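Local coordinates for 3-oxoacyl-[acyl-carrier-protein] synthase (Arabidopsis thaliana, PDB 2IX4), which catalyses the condensation steps of mitochondrial fatty acid synthesis, lengthening an acyl chain by two carbons taken from malonyl-ACP, at residues R237-D242 with P382-V387. Sequence-based numbering, arbitrary orientation.
Sequences RPFDCD and PMTLNV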
ATOM      1  N   ARG A 237       3.912 -22.453  16.911  1.00 21.28           N
ATOM      2  CA  ARG A 237       3.786 -23.874  16.598  1.00 20.93           C
ATOM      3  C   ARG A 237       2.730 -24.119  15.519  1.00 20.58           C
ATOM      4  O   ARG A 237       1.645 -24.628  15.814  1.00 20.14           O
ATOM      5  CB  ARG A 237       3.470 -24.674  17.871  1.00 21.23           C
ATOM      6  CG  ARG A 237       2.351 -24.086  18.728  1.00 21.88           C
ATOM      7  CD  ARG A 237       2.133 -24.872  20.006  1.00 23.94           C
ATOM      8  NE  ARG A 237       3.341 -24.897  20.818  1.00 25.45           N
ATOM      9  CZ  ARG A 237       3.951 -25.999  21.239  1.00 25.91           C
ATOM     10  NH1 ARG A 237       3.461 -27.203  20.959  1.00 26.47           N
ATOM     11  NH2 ARG A 237       5.051 -25.889  21.964  1.00 26.31           N
ATOM     12  N   PRO A 238       3.045 -23.759  14.257  1.00 20.23           N
ATOM     13  CA  PRO A 238       2.074 -23.937  13.179  1.00 20.12           C
ATOM     14  C   PRO A 238       1.626 -25.396  13.050  1.00 20.00           C
ATOM     15  O   PRO A 238       2.454 -26.304  13.134  1.00 20.05           O
ATOM     16  CB  PRO A 238       2.849 -23.504  11.931  1.00 20.10           C
ATOM     17  CG  PRO A 238       3.930 -22.606  12.440  1.00 20.08           C
ATOM     18  CD  PRO A 238       4.313 -23.188  13.766  1.00 20.12           C
ATOM     19  N   PHE A 239       0.320 -25.598  12.876  1.00 20.08           N
ATOM     20  CA  PHE A 239      -0.299 -26.926  12.695  1.00 19.95           C
ATOM     21  C   PHE A 239      -0.359 -27.820  13.951  1.00 20.12           C
ATOM     22  O   PHE A 239      -0.878 -28.940  13.888  1.00 20.07           O
ATOM     23  CB  PHE A 239       0.347 -27.703  11.531  1.00 19.90           C
ATOM     24  CG  PHE A 239       0.298 -26.996  10.195  1.00 19.87           C
ATOM     25  CD1 PHE A 239       1.473 -26.744   9.492  1.00 19.48           C
ATOM     26  CD2 PHE A 239      -0.916 -26.610   9.627  1.00 19.32           C
ATOM     27  CE1 PHE A 239       1.445 -26.108   8.251  1.00 18.89           C
ATOM     28  CE2 PHE A 239      -0.955 -25.972   8.385  1.00 18.93           C
ATOM     29  CZ  PHE A 239       0.229 -25.723   7.696  1.00 18.94           C
ATOM     30  N   ASP A 240       0.164 -27.333  15.078  1.00 20.21           N
ATOM     31  CA  ASP A 240       0.150 -28.083  16.341  1.00 20.34           C
ATOM     32  C   ASP A 240      -1.167 -27.891  17.093  1.00 20.49           C
ATOM     33  O   ASP A 240      -1.760 -26.821  17.043  1.00 20.47           O
ATOM     34  CB  ASP A 240       1.324 -27.661  17.233  1.00 20.22           C
ATOM     35  CG  ASP A 240       1.464 -28.535  18.470  1.00 20.71           C
ATOM     36  OD1 ASP A 240       1.971 -29.669  18.341  1.00 20.99           O
ATOM     37  OD2 ASP A 240       1.065 -28.090  19.568  1.00 20.59           O
ATOM     38  N   CYS A 241      -1.610 -28.929  17.799  1.00 20.82           N
ATOM     39  CA  CYS A 241      -2.871 -28.885  18.549  1.00 21.24           C
ATOM     40  C   CYS A 241      -2.906 -27.815  19.644  1.00 21.33           C
ATOM     41  O   CYS A 241      -3.979 -27.340  20.020  1.00 21.41           O
ATOM     42  CB  CYS A 241      -3.182 -30.254  19.155  1.00 21.26           C
ATOM     43  SG  CYS A 241      -3.830 -31.458  17.975  1.00 22.69           S
ATOM     44  N   ASP A 242      -1.734 -27.441  20.149  1.00 21.40           N
ATOM     45  CA  ASP A 242      -1.649 -26.480  21.248  1.00 21.58           C
ATOM     46  C   ASP A 242      -1.323 -25.039  20.846  1.00 21.13           C
ATOM     47  O   ASP A 242      -1.028 -24.212  21.711  1.00 21.11           O
ATOM     48  CB  ASP A 242      -0.677 -26.980  22.318  1.00 21.89           C
ATOM     49  CG  ASP A 242      -1.383 -27.715  23.429  1.00 23.45           C
ATOM     50  OD1 ASP A 242      -2.032 -27.043  24.263  1.00 24.81           O
ATOM     51  OD2 ASP A 242      -1.296 -28.963  23.463  1.00 25.35           O
ATOM     52  N   PRO A 382      12.347 -26.692   4.209  1.00 21.54           N
ATOM     53  CA  PRO A 382      12.486 -26.413   5.641  1.00 21.55           C
ATOM     54  C   PRO A 382      11.404 -27.065   6.504  1.00 21.54           C
ATOM     55  O   PRO A 382      10.301 -27.344   6.024  1.00 21.64           O
ATOM     56  CB  PRO A 382      12.386 -24.886   5.714  1.00 21.53           C
ATOM     57  CG  PRO A 382      11.597 -24.503   4.520  1.00 21.70           C
ATOM     58  CD  PRO A 382      11.918 -25.503   3.449  1.00 21.51           C
ATOM     59  N   MET A 383      11.736 -27.297   7.770  1.00 21.39           N
ATOM     60  CA  MET A 383      10.824 -27.919   8.729  1.00 21.48           C
ATOM     61  C   MET A 383       9.807 -26.935   9.301  1.00 21.18           C
ATOM     62  O   MET A 383      10.003 -25.719   9.239  1.00 21.17           O
ATOM     63  CB  MET A 383      11.624 -28.535   9.884  1.00 21.58           C
ATOM     64  CG  MET A 383      12.301 -27.521  10.805  1.00 22.45           C
ATOM     65  SD  MET A 383      13.338 -28.276  12.063  1.00 25.73           S
ATOM     66  CE  MET A 383      14.841 -28.580  11.139  1.00 24.61           C
ATOM     67  N   THR A 384       8.720 -27.476   9.852  1.00 20.96           N
ATOM     68  CA  THR A 384       7.848 -26.732  10.755  1.00 20.82           C
ATOM     69  C   THR A 384       8.302 -27.072  12.170  1.00 20.85           C
ATOM     70  O   THR A 384       8.418 -28.246  12.518  1.00 20.74           O
ATOM     71  CB  THR A 384       6.362 -27.145  10.619  1.00 20.79           C
ATOM     72  OG1 THR A 384       5.999 -27.220   9.239  1.00 20.69           O
ATOM     73  CG2 THR A 384       5.454 -26.148  11.322  1.00 20.67           C
ATOM     74  N   LEU A 385       8.565 -26.050  12.978  1.00 20.98           N
ATOM     75  CA  LEU A 385       8.956 -26.262  14.366  1.00 21.13           C
ATOM     76  C   LEU A 385       7.741 -26.495  15.258  1.00 21.26           C
ATOM     77  O   LEU A 385       6.645 -26.008  14.969  1.00 20.93           O
ATOM     78  CB  LEU A 385       9.778 -25.080  14.894  1.00 21.24           C
ATOM     79  CG  LEU A 385      11.230 -24.917  14.429  1.00 21.77           C
ATOM     80  CD1 LEU A 385      11.810 -23.621  14.973  1.00 21.72           C
ATOM     81  CD2 LEU A 385      12.096 -26.095  14.858  1.00 22.31           C
ATOM     82  N   ASN A 386       7.953 -27.267  16.323  1.00 21.55           N
ATOM     83  CA  ASN A 386       6.988 -27.445  17.417  1.00 22.12           C
ATOM     84  C   ASN A 386       5.689 -28.196  17.100  1.00 22.62           C
ATOM     85  O   ASN A 386       4.662 -27.980  17.753  1.00 22.65           O
ATOM     86  CB  ASN A 386       6.688 -26.102  18.103  1.00 21.89           C
ATOM     87  CG  ASN A 386       7.918 -25.473  18.725  1.00 22.15           C
ATOM     88  OD1 ASN A 386       8.749 -26.160  19.321  1.00 21.34           O
ATOM     89  ND2 ASN A 386       8.036 -24.156  18.596  1.00 22.50           N
ATOM     90  N   VAL A 387       5.737 -29.086  16.110  1.00 23.22           N
ATOM     91  CA  VAL A 387       4.594 -29.955  15.818  1.00 23.99           C
ATOM     92  C   VAL A 387       4.736 -31.262  16.603  1.00 24.47           C
ATOM     93  O   VAL A 387       5.189 -32.281  16.076  1.00 24.70           O
ATOM     94  CB  VAL A 387       4.420 -30.236  14.304  1.00 23.90           C
ATOM     95  CG1 VAL A 387       3.041 -30.836  14.027  1.00 24.22           C
ATOM     96  CG2 VAL A 387       4.604 -28.967  13.498  1.00 23.94           C
TER
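Asn386 packs tightly against Arg237, CB to CB at 3.5 Å, its amide plane stacked 7° from the guanidinium and its CB over that group's centre. No hydrogen bond joins 237-242 to 382-387 directly; bonds reaching just beyond these segments tie the two loops together, as from Asn386 ND2 to Ser236 O. The type II turn from Arg237 to Asp240 brings the side chains of those two residues together, and Arg237 NH1 forms a salt bridge with Asp240 OD2 at 2.9 Å, with OD2 in the guanidinium plane. Asp242 N reaches the same oxygen from the opposite face of the carboxylate, closing an Asx turn. With CG anti to the backbone N (chi1 -172°), Asp240 carries OD1 to 3.2 Å from Asn386 O, two acceptors with no bond between them; OD1 accepts instead from Asn389 N. An alanine at Asp240 would probably leave Arg237 NH1 without its charge partner and the backbone N atoms of Asp242 and Asn389 without their acceptor. Pro238 and Thr384 make the buried side, whereas partly exposed Leu385 lends mainly its O, 3.9 Å from Pro238 CD. The side chain of Phe239 lies about 8 Å from that of His320, a predicted active-site residue. The turn belongs to the loop between helix 212-220 and strand 251-259, its partner to that between strands 380-381 and 405-406.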